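Local atomic coordinates of 4-amino-4-deoxy-L-arabinose transferase or related glycosyltransferases of PMT family (Cupriavidus metallidurans, PDB entry 5EZM), a protein that probably transfers 4-amino-4-deoxy-L-arabinose from a lipid carrier to lipid A, as a zinc-containing membrane glycosyltransferase of the GT-C fold. Residues 84-89 and 510-515; 333-338 and 347-352; 467-472 and 558-563. All coordinates share one frame; numbering follows the deposited sequence.

Interaction 1 (84-89 and 510-515); sequences KYFEKP and LTFGAT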
loop_
_atom_site.group_PDB
_atom_site.type_symbol
_atom_site.label_atom_id
_atom_site.label_comp_id
_atom_site.label_asym_id
_atom_site.label_seq_id
_atom_site.Cartn_x
_atom_site.Cartn_y
_atom_site.Cartn_z
ATOM N N LYS A 84 -5.184 -21.737 4.731
ATOM C CA LYS A 84 -5.277 -21.296 3.345
ATOM C C LYS A 84 -5.884 -19.904 3.267
ATOM O O LYS A 84 -6.917 -19.624 3.884
ATOM C CB LYS A 84 -6.117 -22.279 2.528
ATOM C CG LYS A 84 -5.495 -23.653 2.360
ATOM C CD LYS A 84 -6.373 -24.540 1.500
ATOM C CE LYS A 84 -5.713 -25.880 1.236
ATOM N NZ LYS A 84 -6.465 -26.684 0.229
ATOM N N TYR A 85 -5.228 -19.029 2.510
ATOM C CA TYR A 85 -5.670 -17.652 2.305
ATOM C C TYR A 85 -5.750 -17.437 0.798
ATOM O O TYR A 85 -4.727 -17.231 0.141
ATOM C CB TYR A 85 -4.715 -16.666 2.968
ATOM C CG TYR A 85 -5.201 -15.236 2.983
ATOM C CD1 TYR A 85 -6.244 -14.846 3.814
ATOM C CD2 TYR A 85 -4.609 -14.271 2.177
ATOM C CE1 TYR A 85 -6.691 -13.535 3.836
ATOM C CE2 TYR A 85 -5.049 -12.958 2.194
ATOM C CZ TYR A 85 -6.090 -12.596 3.025
ATOM O OH TYR A 85 -6.534 -11.291 3.047
ATOM N N PHE A 86 -6.963 -17.500 0.252
ATOM C CA PHE A 86 -7.193 -17.381 -1.182
ATOM C C PHE A 86 -7.887 -16.072 -1.548
ATOM O O PHE A 86 -8.602 -16.005 -2.551
ATOM C CB PHE A 86 -8.008 -18.568 -1.692
ATOM C CG PHE A 86 -7.293 -19.884 -1.594
ATOM C CD1 PHE A 86 -5.909 -19.936 -1.532
ATOM C CD2 PHE A 86 -8.008 -21.074 -1.570
ATOM C CE1 PHE A 86 -5.246 -21.154 -1.445
ATOM C CE2 PHE A 86 -7.354 -22.296 -1.487
ATOM C CZ PHE A 86 -5.971 -22.335 -1.421
ATOM N N GLU A 87 -7.688 -15.021 -0.751
ATOM C CA GLU A 87 -8.319 -13.739 -1.038
ATOM C C GLU A 87 -7.456 -12.829 -1.909
ATOM O O GLU A 87 -7.963 -11.814 -2.396
ATOM C CB GLU A 87 -8.698 -13.013 0.272
ATOM C CG GLU A 87 -9.380 -13.901 1.337
ATOM C CD GLU A 87 -10.844 -13.529 1.668
ATOM O OE1 GLU A 87 -11.401 -12.563 1.106
ATOM O OE2 GLU A 87 -11.455 -14.220 2.513
ATOM N N LYS A 88 -6.185 -13.166 -2.138
ATOM C CA LYS A 88 -5.274 -12.333 -2.916
ATOM C C LYS A 88 -4.320 -13.192 -3.734
ATOM O O LYS A 88 -3.992 -14.317 -3.335
ATOM C CB LYS A 88 -4.438 -11.396 -2.023
ATOM C CG LYS A 88 -5.232 -10.462 -1.129
ATOM C CD LYS A 88 -5.976 -9.403 -1.919
ATOM C CE LYS A 88 -6.866 -8.588 -0.992
ATOM N NZ LYS A 88 -7.656 -7.555 -1.709
ATOM N N PRO A 89 -3.859 -12.687 -4.877
ATOM C CA PRO A 89 -2.812 -13.380 -5.654
ATOM C C PRO A 89 -1.440 -13.142 -5.044
ATOM O O PRO A 89 -1.289 -12.267 -4.178
ATOM C CB PRO A 89 -2.932 -12.739 -7.050
ATOM C CG PRO A 89 -4.237 -12.016 -7.050
ATOM C CD PRO A 89 -4.459 -11.583 -5.639
ATOM N N LEU A 510 -10.128 -15.751 7.852
ATOM C CA LEU A 510 -9.590 -17.103 7.806
ATOM C C LEU A 510 -10.675 -18.168 7.893
ATOM O O LEU A 510 -10.356 -19.362 7.825
ATOM C CB LEU A 510 -8.568 -17.303 8.930
ATOM C CG LEU A 510 -7.229 -16.593 8.720
ATOM C CD1 LEU A 510 -6.334 -16.740 9.939
ATOM C CD2 LEU A 510 -6.534 -17.131 7.479
ATOM N N THR A 511 -11.941 -17.758 8.023
ATOM C CA THR A 511 -13.051 -18.704 8.122
ATOM C C THR A 511 -12.954 -19.799 7.066
ATOM O O THR A 511 -12.988 -20.994 7.387
ATOM C CB THR A 511 -14.381 -17.957 7.993
ATOM O OG1 THR A 511 -14.686 -17.299 9.229
ATOM C CG2 THR A 511 -15.506 -18.918 7.630
ATOM N N PHE A 512 -12.810 -19.406 5.798
ATOM C CA PHE A 512 -12.728 -20.385 4.719
ATOM C C PHE A 512 -11.607 -21.381 4.975
ATOM O O PHE A 512 -11.819 -22.601 4.932
ATOM C CB PHE A 512 -12.527 -19.670 3.383
ATOM C CG PHE A 512 -12.504 -20.592 2.202
ATOM C CD1 PHE A 512 -13.684 -21.014 1.617
ATOM C CD2 PHE A 512 -11.303 -21.032 1.672
ATOM C CE1 PHE A 512 -13.669 -21.862 0.528
ATOM C CE2 PHE A 512 -11.281 -21.881 0.581
ATOM C CZ PHE A 512 -12.466 -22.296 0.008
ATOM N N GLY A 513 -10.408 -20.877 5.281
ATOM C CA GLY A 513 -9.305 -21.772 5.581
ATOM C C GLY A 513 -9.602 -22.663 6.770
ATOM O O GLY A 513 -9.236 -23.842 6.785
ATOM N N ALA A 514 -10.299 -22.121 7.770
ATOM C CA ALA A 514 -10.637 -22.908 8.947
ATOM C C ALA A 514 -11.601 -24.038 8.624
ATOM O O ALA A 514 -11.660 -25.017 9.375
ATOM C CB ALA A 514 -11.231 -22.007 10.030
ATOM N N THR A 515 -12.346 -23.937 7.526
ATOM C CA THR A 515 -13.366 -24.930 7.220
ATOM C C THR A 515 -12.886 -26.012 6.263
ATOM O O THR A 515 -13.357 -27.151 6.352
ATOM C CB THR A 515 -14.606 -24.242 6.641
ATOM O OG1 THR A 515 -14.916 -23.092 7.438
ATOM C CG2 THR A 515 -15.798 -25.181 6.653
HETATM O O HOH W 1 -9.710 -18.483 4.926
HETATM O O HOH W 2 -6.643 -23.859 5.311
HETATM O O HOH W 3 -12.703 -16.680 4.592
#

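Interaction 2 (333-338 and 347-352); sequences AIFVFF and GYIVPV. With MPG ([(Z)-octadec-9-enyl] (2R)-2,3-bis(oxidanyl)propanoate), chain B; MPG ([(Z)-octadec-9-enyl] (2R)-2,3-bis(oxidanyl)propanoate), chain Z.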
loop_
_atom_site.group_PDB
_atom_site.type_symbol
_atom_site.label_atom_id
_atom_site.label_comp_id
_atom_site.label_asym_id
_atom_site.label_seq_id
_atom_site.Cartn_x
_atom_site.Cartn_y
_atom_site.Cartn_z
ATOM N N ALA A 333 -11.453 7.535 -15.294
ATOM C CA ALA A 333 -12.172 6.275 -15.451
ATOM C C ALA A 333 -11.979 5.373 -14.239
ATOM O O ALA A 333 -12.944 4.797 -13.721
ATOM C CB ALA A 333 -11.718 5.567 -16.726
ATOM N N ILE A 334 -10.739 5.232 -13.767
ATOM C CA ILE A 334 -10.508 4.391 -12.595
ATOM C C ILE A 334 -11.186 4.990 -11.366
ATOM O O ILE A 334 -11.773 4.268 -10.543
ATOM C CB ILE A 334 -8.998 4.185 -12.384
ATOM C CG1 ILE A 334 -8.427 3.347 -13.529
ATOM C CG2 ILE A 334 -8.726 3.512 -11.055
ATOM C CD1 ILE A 334 -6.932 3.170 -13.470
ATOM N N PHE A 335 -11.145 6.321 -11.239
ATOM C CA PHE A 335 -11.789 6.988 -10.113
ATOM C C PHE A 335 -13.284 6.700 -10.080
ATOM O O PHE A 335 -13.828 6.317 -9.038
ATOM C CB PHE A 335 -11.537 8.494 -10.178
ATOM C CG PHE A 335 -12.165 9.265 -9.049
ATOM C CD1 PHE A 335 -11.487 9.446 -7.856
ATOM C CD2 PHE A 335 -13.430 9.814 -9.184
ATOM C CE1 PHE A 335 -12.063 10.155 -6.815
ATOM C CE2 PHE A 335 -14.010 10.521 -8.148
ATOM C CZ PHE A 335 -13.329 10.693 -6.962
ATOM N N VAL A 336 -13.971 6.882 -11.211
ATOM C CA VAL A 336 -15.411 6.644 -11.214
ATOM C C VAL A 336 -15.712 5.156 -11.110
ATOM O O VAL A 336 -16.786 4.770 -10.631
ATOM C CB VAL A 336 -16.073 7.266 -12.458
ATOM C CG1 VAL A 336 -15.725 8.739 -12.562
ATOM C CG2 VAL A 336 -15.679 6.516 -13.717
ATOM N N PHE A 337 -14.785 4.297 -11.543
ATOM C CA PHE A 337 -15.002 2.862 -11.399
ATOM C C PHE A 337 -15.043 2.467 -9.930
ATOM O O PHE A 337 -15.976 1.788 -9.484
ATOM C CB PHE A 337 -13.916 2.074 -12.130
ATOM C CG PHE A 337 -13.930 0.603 -11.814
ATOM C CD1 PHE A 337 -14.840 -0.243 -12.427
ATOM C CD2 PHE A 337 -13.042 0.067 -10.893
ATOM C CE1 PHE A 337 -14.859 -1.595 -12.136
ATOM C CE2 PHE A 337 -13.057 -1.286 -10.597
ATOM C CZ PHE A 337 -13.966 -2.117 -11.219
ATOM N N PHE A 338 -14.035 2.881 -9.159
ATOM C CA PHE A 338 -14.048 2.545 -7.742
ATOM C C PHE A 338 -15.066 3.367 -6.965
ATOM O O PHE A 338 -15.493 2.941 -5.888
ATOM C CB PHE A 338 -12.651 2.716 -7.149
ATOM C CG PHE A 338 -11.676 1.679 -7.616
ATOM C CD1 PHE A 338 -11.893 0.339 -7.339
ATOM C CD2 PHE A 338 -10.549 2.036 -8.333
ATOM C CE1 PHE A 338 -11.005 -0.627 -7.768
ATOM C CE2 PHE A 338 -9.655 1.075 -8.764
ATOM C CZ PHE A 338 -9.884 -0.260 -8.481
ATOM N N GLY A 347 -6.905 2.499 -0.609
ATOM C CA GLY A 347 -5.868 2.041 -1.519
ATOM C C GLY A 347 -6.345 1.773 -2.932
ATOM O O GLY A 347 -5.552 1.893 -3.873
ATOM N N TYR A 348 -7.627 1.431 -3.106
ATOM C CA TYR A 348 -8.168 1.201 -4.443
ATOM C C TYR A 348 -7.826 2.345 -5.387
ATOM O O TYR A 348 -7.569 2.125 -6.577
ATOM C CB TYR A 348 -9.690 1.022 -4.387
ATOM C CG TYR A 348 -10.167 -0.264 -3.750
ATOM C CD1 TYR A 348 -9.268 -1.223 -3.305
ATOM C CD2 TYR A 348 -11.524 -0.522 -3.602
ATOM C CE1 TYR A 348 -9.705 -2.397 -2.721
ATOM C CE2 TYR A 348 -11.972 -1.694 -3.023
ATOM C CZ TYR A 348 -11.058 -2.629 -2.584
ATOM O OH TYR A 348 -11.496 -3.799 -2.006
ATOM N N ILE A 349 -7.807 3.579 -4.871
ATOM C CA ILE A 349 -7.658 4.741 -5.741
ATOM C C ILE A 349 -6.203 5.072 -6.043
ATOM O O ILE A 349 -5.942 5.945 -6.885
ATOM C CB ILE A 349 -8.383 5.957 -5.128
ATOM C CG1 ILE A 349 -8.933 6.852 -6.232
ATOM C CG2 ILE A 349 -7.457 6.753 -4.227
ATOM C CD1 ILE A 349 -9.758 6.102 -7.244
ATOM N N VAL A 350 -5.246 4.382 -5.412
ATOM C CA VAL A 350 -3.832 4.727 -5.612
ATOM C C VAL A 350 -3.394 4.648 -7.068
ATOM O O VAL A 350 -2.644 5.531 -7.509
ATOM C CB VAL A 350 -2.948 3.893 -4.673
ATOM C CG1 VAL A 350 -1.486 4.203 -4.913
ATOM C CG2 VAL A 350 -3.304 4.176 -3.216
ATOM N N PRO A 351 -3.800 3.653 -7.873
ATOM C CA PRO A 351 -3.321 3.595 -9.268
ATOM C C PRO A 351 -3.589 4.843 -10.109
ATOM O O PRO A 351 -3.010 4.954 -11.199
ATOM C CB PRO A 351 -4.062 2.381 -9.839
ATOM C CG PRO A 351 -4.226 1.494 -8.687
ATOM C CD PRO A 351 -4.495 2.402 -7.510
ATOM N N VAL A 352 -4.431 5.780 -9.664
ATOM C CA VAL A 352 -4.637 6.987 -10.459
ATOM C C VAL A 352 -3.516 8.000 -10.264
ATOM O O VAL A 352 -3.349 8.893 -11.105
ATOM C CB VAL A 352 -5.986 7.660 -10.147
ATOM C CG1 VAL A 352 -7.099 6.631 -10.102
ATOM C CG2 VAL A 352 -5.916 8.446 -8.843
HETATM C C2 MPG B . -13.295 -7.620 -12.346
HETATM C C3 MPG B . -13.454 -6.366 -11.493
HETATM C C4 MPG B . -13.028 -6.596 -10.050
HETATM C C5 MPG B . -12.939 -5.294 -9.236
HETATM C C6 MPG B . -12.288 -5.519 -7.863
HETATM C C7 MPG B . -11.489 -4.293 -7.384
HETATM C C8 MPG B . -10.382 -4.677 -6.372
HETATM C C9 MPG B . -9.149 -3.740 -6.446
HETATM C C1 MPG B . -13.961 -7.489 -13.718
HETATM C C2 MPG Z . -17.147 6.237 -17.070
HETATM C C3 MPG Z . -15.851 6.891 -17.532
HETATM C C4 MPG Z . -16.028 8.376 -17.818
HETATM C C5 MPG Z . -14.812 8.981 -18.541
HETATM C C6 MPG Z . -14.960 10.486 -18.825
HETATM C C7 MPG Z . -13.755 11.033 -19.615
HETATM C C8 MPG Z . -13.893 12.527 -19.992
HETATM C C9 MPG Z . -12.878 12.944 -21.087
HETATM C C10 MPG Z . -12.947 14.458 -21.432
HETATM C C11 MPG Z . -12.239 14.798 -22.763
HETATM C C12 MPG Z . -11.748 16.286 -22.821
HETATM C C1 MPG Z . -16.974 4.749 -16.753
#

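Interaction 3 (467-472 and 558-563); sequences ADIAPQ and VVARDW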
loop_
_atom_site.group_PDB
_atom_site.type_symbol
_atom_site.label_atom_id
_atom_site.label_comp_id
_atom_site.label_asym_id
_atom_site.label_seq_id
_atom_site.Cartn_x
_atom_site.Cartn_y
_atom_site.Cartn_z
ATOM N N ALA A 467 4.462 -5.575 19.539
ATOM C CA ALA A 467 5.879 -5.911 19.525
ATOM C C ALA A 467 6.539 -5.694 20.881
ATOM O O ALA A 467 7.552 -6.338 21.173
ATOM C CB ALA A 467 6.602 -5.094 18.452
ATOM N N ASP A 468 5.989 -4.807 21.714
ATOM C CA ASP A 468 6.572 -4.569 23.032
ATOM C C ASP A 468 6.418 -5.791 23.934
ATOM O O ASP A 468 7.371 -6.200 24.607
ATOM C CB ASP A 468 5.934 -3.337 23.678
ATOM C CG ASP A 468 6.408 -2.032 23.056
ATOM O OD1 ASP A 468 7.539 -1.993 22.523
ATOM O OD2 ASP A 468 5.650 -1.040 23.110
ATOM N N ILE A 469 5.224 -6.392 23.963
ATOM C CA ILE A 469 4.999 -7.561 24.806
ATOM C C ILE A 469 5.429 -8.855 24.131
ATOM O O ILE A 469 5.290 -9.930 24.729
ATOM C CB ILE A 469 3.520 -7.677 25.229
ATOM C CG1 ILE A 469 2.669 -8.206 24.076
ATOM C CG2 ILE A 469 3.010 -6.330 25.714
ATOM C CD1 ILE A 469 1.221 -8.431 24.449
ATOM N N ALA A 470 5.951 -8.790 22.907
ATOM C CA ALA A 470 6.431 -10.008 22.256
ATOM C C ALA A 470 7.606 -10.647 22.994
ATOM O O ALA A 470 7.587 -11.876 23.179
ATOM C CB ALA A 470 6.769 -9.720 20.788
ATOM N N PRO A 471 8.635 -9.912 23.447
ATOM C CA PRO A 471 9.721 -10.595 24.179
ATOM C C PRO A 471 9.270 -11.308 25.445
ATOM O O PRO A 471 9.760 -12.408 25.729
ATOM C CB PRO A 471 10.703 -9.455 24.487
ATOM C CG PRO A 471 10.470 -8.466 23.419
ATOM C CD PRO A 471 8.989 -8.509 23.166
ATOM N N GLN A 472 8.362 -10.711 26.224
ATOM C CA GLN A 472 7.843 -11.389 27.411
ATOM C C GLN A 472 7.199 -12.723 27.050
ATOM O O GLN A 472 7.413 -13.732 27.733
ATOM C CB GLN A 472 6.838 -10.492 28.134
ATOM C CG GLN A 472 7.445 -9.255 28.775
ATOM C CD GLN A 472 8.226 -9.577 30.038
ATOM O OE1 GLN A 472 8.048 -10.639 30.637
ATOM N NE2 GLN A 472 9.095 -8.656 30.450
ATOM N N VAL A 558 -2.144 -14.952 33.352
ATOM C CA VAL A 558 -1.842 -13.905 32.382
ATOM C C VAL A 558 -0.342 -13.873 32.110
ATOM O O VAL A 558 0.464 -13.693 33.029
ATOM C CB VAL A 558 -2.335 -12.539 32.878
ATOM C CG1 VAL A 558 -2.151 -11.496 31.798
ATOM C CG2 VAL A 558 -3.792 -12.625 33.317
ATOM N N VAL A 559 0.034 -14.033 30.844
ATOM C CA VAL A 559 1.435 -13.931 30.452
ATOM C C VAL A 559 1.814 -12.491 30.141
ATOM O O VAL A 559 2.831 -11.988 30.624
ATOM C CB VAL A 559 1.729 -14.855 29.251
ATOM C CG1 VAL A 559 3.217 -14.837 28.927
ATOM C CG2 VAL A 559 1.257 -16.269 29.536
ATOM N N ALA A 560 1.011 -11.800 29.334
ATOM C CA ALA A 560 1.323 -10.414 29.007
ATOM C C ALA A 560 0.042 -9.683 28.633
ATOM O O ALA A 560 -0.952 -10.296 28.244
ATOM C CB ALA A 560 2.350 -10.319 27.873
ATOM N N ARG A 561 0.080 -8.358 28.765
ATOM C CA ARG A 561 -1.044 -7.510 28.396
ATOM C C ARG A 561 -0.533 -6.252 27.715
ATOM O O ARG A 561 0.571 -5.779 27.992
ATOM C CB ARG A 561 -1.890 -7.089 29.607
ATOM C CG ARG A 561 -2.265 -8.205 30.553
ATOM C CD ARG A 561 -3.091 -7.687 31.726
ATOM N NE ARG A 561 -2.489 -6.528 32.385
ATOM C CZ ARG A 561 -1.555 -6.600 33.329
ATOM N NH1 ARG A 561 -1.098 -7.778 33.726
ATOM N NH2 ARG A 561 -1.072 -5.492 33.873
ATOM N N ASP A 562 -1.351 -5.720 26.815
ATOM C CA ASP A 562 -1.235 -4.334 26.376
ATOM C C ASP A 562 -2.658 -3.796 26.252
ATOM O O ASP A 562 -3.602 -4.334 26.843
ATOM C CB ASP A 562 -0.396 -4.218 25.093
ATOM C CG ASP A 562 -0.934 -5.062 23.960
ATOM O OD1 ASP A 562 -2.162 -5.057 23.741
ATOM O OD2 ASP A 562 -0.122 -5.726 23.280
ATOM N N TRP A 563 -2.837 -2.733 25.473
ATOM C CA TRP A 563 -4.144 -2.093 25.406
ATOM C C TRP A 563 -5.141 -2.849 24.536
ATOM O O TRP A 563 -6.350 -2.621 24.663
ATOM C CB TRP A 563 -4.000 -0.663 24.895
ATOM C CG TRP A 563 -3.305 0.240 25.849
ATOM C CD1 TRP A 563 -2.086 0.831 25.681
ATOM C CD2 TRP A 563 -3.783 0.661 27.130
ATOM N NE1 TRP A 563 -1.779 1.601 26.778
ATOM C CE2 TRP A 563 -2.803 1.512 27.683
ATOM C CE3 TRP A 563 -4.947 0.407 27.862
ATOM C CZ2 TRP A 563 -2.955 2.112 28.928
ATOM C CZ3 TRP A 563 -5.092 0.997 29.100
ATOM C CH2 TRP A 563 -4.100 1.837 29.623
#

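Interaction 1 (84-89 and 510-515)
The packed part of this contact, which joins the loop after strand 83-84, beside the zinc site, to helix 511-516 of the C-terminal domain, is a close backbone approach with a touch of two phenyl rings next to it. G513 CA lies 3.6 Å from K84 O, and a CB on G513 would run into that oxygen. F512 CG is anti to its backbone N (chi1 -177°), so the ring reaches across and its CE2 lies 4.0 Å from F86 CD2, the two side chains crossing obliquely. F261 and F264 extend this cluster, F261 meeting F86 edge-to-face. L510 adds a looser touch, CD2 to Y85 CD1 at 4.3 Å. Three waters bridge the backbones and E87. One accepts from K84 N at 2.6 Å and donates to G513 O at 3.0 Å; a second accepts from G513 N and can donate to K84 O, which competes for its protons. A third accepts from F512 N and makes a weak bond to E87 OE2, at 3.5 Å. On the exposed side of helix 511-516, T515 OG1 donates to T511 O one turn earlier, from above the carbonyl plane. E87 binds zinc, with H268 and H270, as its main partner; the single N-H of F512, linked through that weakly bound water, could at most slightly favour the ionised form.

Interaction 2 (333-338 and 347-352)
Most striking here is the phenyl ring of F338, which has a carbon over each face: Y348 CB on one and, over the centre of the other, CD2 of its own neighbour F337. The contact belongs to a helical hairpin of the GT-C membrane domain, in which helix 323-339 and the stretch leading into helix 352-365 pack together, with a type I turn from I349 to V352. F338 CG sits anti to its carbonyl carbon, beside the backbone N (chi1 -71°), and this turns the ring toward the second segment. Y348 CB then makes a CH-pi contact, 3.8 Å from the F338 ring centroid and 14° off the normal. The Y348 ring itself is oblique to that of F338, the planes at 35°. The chain of one MPG lipid runs along this pair: its C7 approaches the edge of F338, 3.7 Å from CE1, and its C9 lies over a face of Y348. An alanine in place of F338 removes the ring between Y348 CB and F337 CD2, and would probably loosen both the hairpin and the lipid's seat. Earlier on helix 323-339, F335 CD1 meets I349 CD1 at 3.8 Å, and I334 CG2 lies 3.6 Å from V352 CG1 as those two side chains slide past each other in opposite directions. F288 and L213, from two other helices, add to this apolar packing. W330 NE1, from a residue lining the decaprenyl-phosphate pocket, is hydrogen-bonded to P351 O. Farther from the second segment, V336 CG2, placed between backbone N and carbonyl carbon, lies 3.7 Å from C2 of another lipid.

Interaction 3 (467-472 and 558-563)
D562 OD2 is held by one charged partner, NH1 of R565 in a salt bridge, and its sister atom OD1 by one backbone N-H, that of R564, so two bonds grip the carboxylate. The bond from OD1 to the N-H two residues on is that of an Asx turn. CG in the crowded position between backbone N and carbonyl carbon (chi1 56°) puts OD1 near that N-H. I469 comes against this fixed group and crosses it at about a right angle, its CD1 3.2 Å from D562 OD2. From the same branch, I469 CG1 lies 3.8 Å from D562 OD2, so apolar carbons meet a carboxylate whose charge is answered elsewhere. I469 carries CG1 in the crowded position too (chi1 77°), with CD1 extended beyond it (chi2 176°), while CG2, anti to the carbonyl carbon, reaches R561 O at 3.4 Å. I469 CB rests 3.9 Å from A560 CB. Strand 557-561, an outermost strand of the five-stranded mixed sheet in the C-terminal domain, pairs antiparallel with strand 566-569. It carries a classic beta bulge, V559 and A560 both facing V567. The methyl of A560 points toward the segment leading into helix 470-474, where Q472 CB touches it loosely at 4.5 Å. D468 OD1 forms a salt bridge with R462 NH2, and A467 and A470 point away from the strand, both touching Y496.

From the N terminus, the chain first reaches residues 84-89, beside the zinc site, and does not close interaction 1 until 510-515, after 420 intervening residues that include most of the membrane helices. Interaction 2 is nested within that loop as a short hairpin, 333-338 turning back onto 347-352; its nearest atoms lie about 5 Å from those of interaction 1, without touching. Interaction 3 opens at 467-472, before interaction 1 has closed, and closes at 558-563, so the two cross. Interaction 2 holds neighbouring membrane segments together, interaction 3 joins parts of the C-terminal domain, and interaction 1 ties that domain to the membrane part.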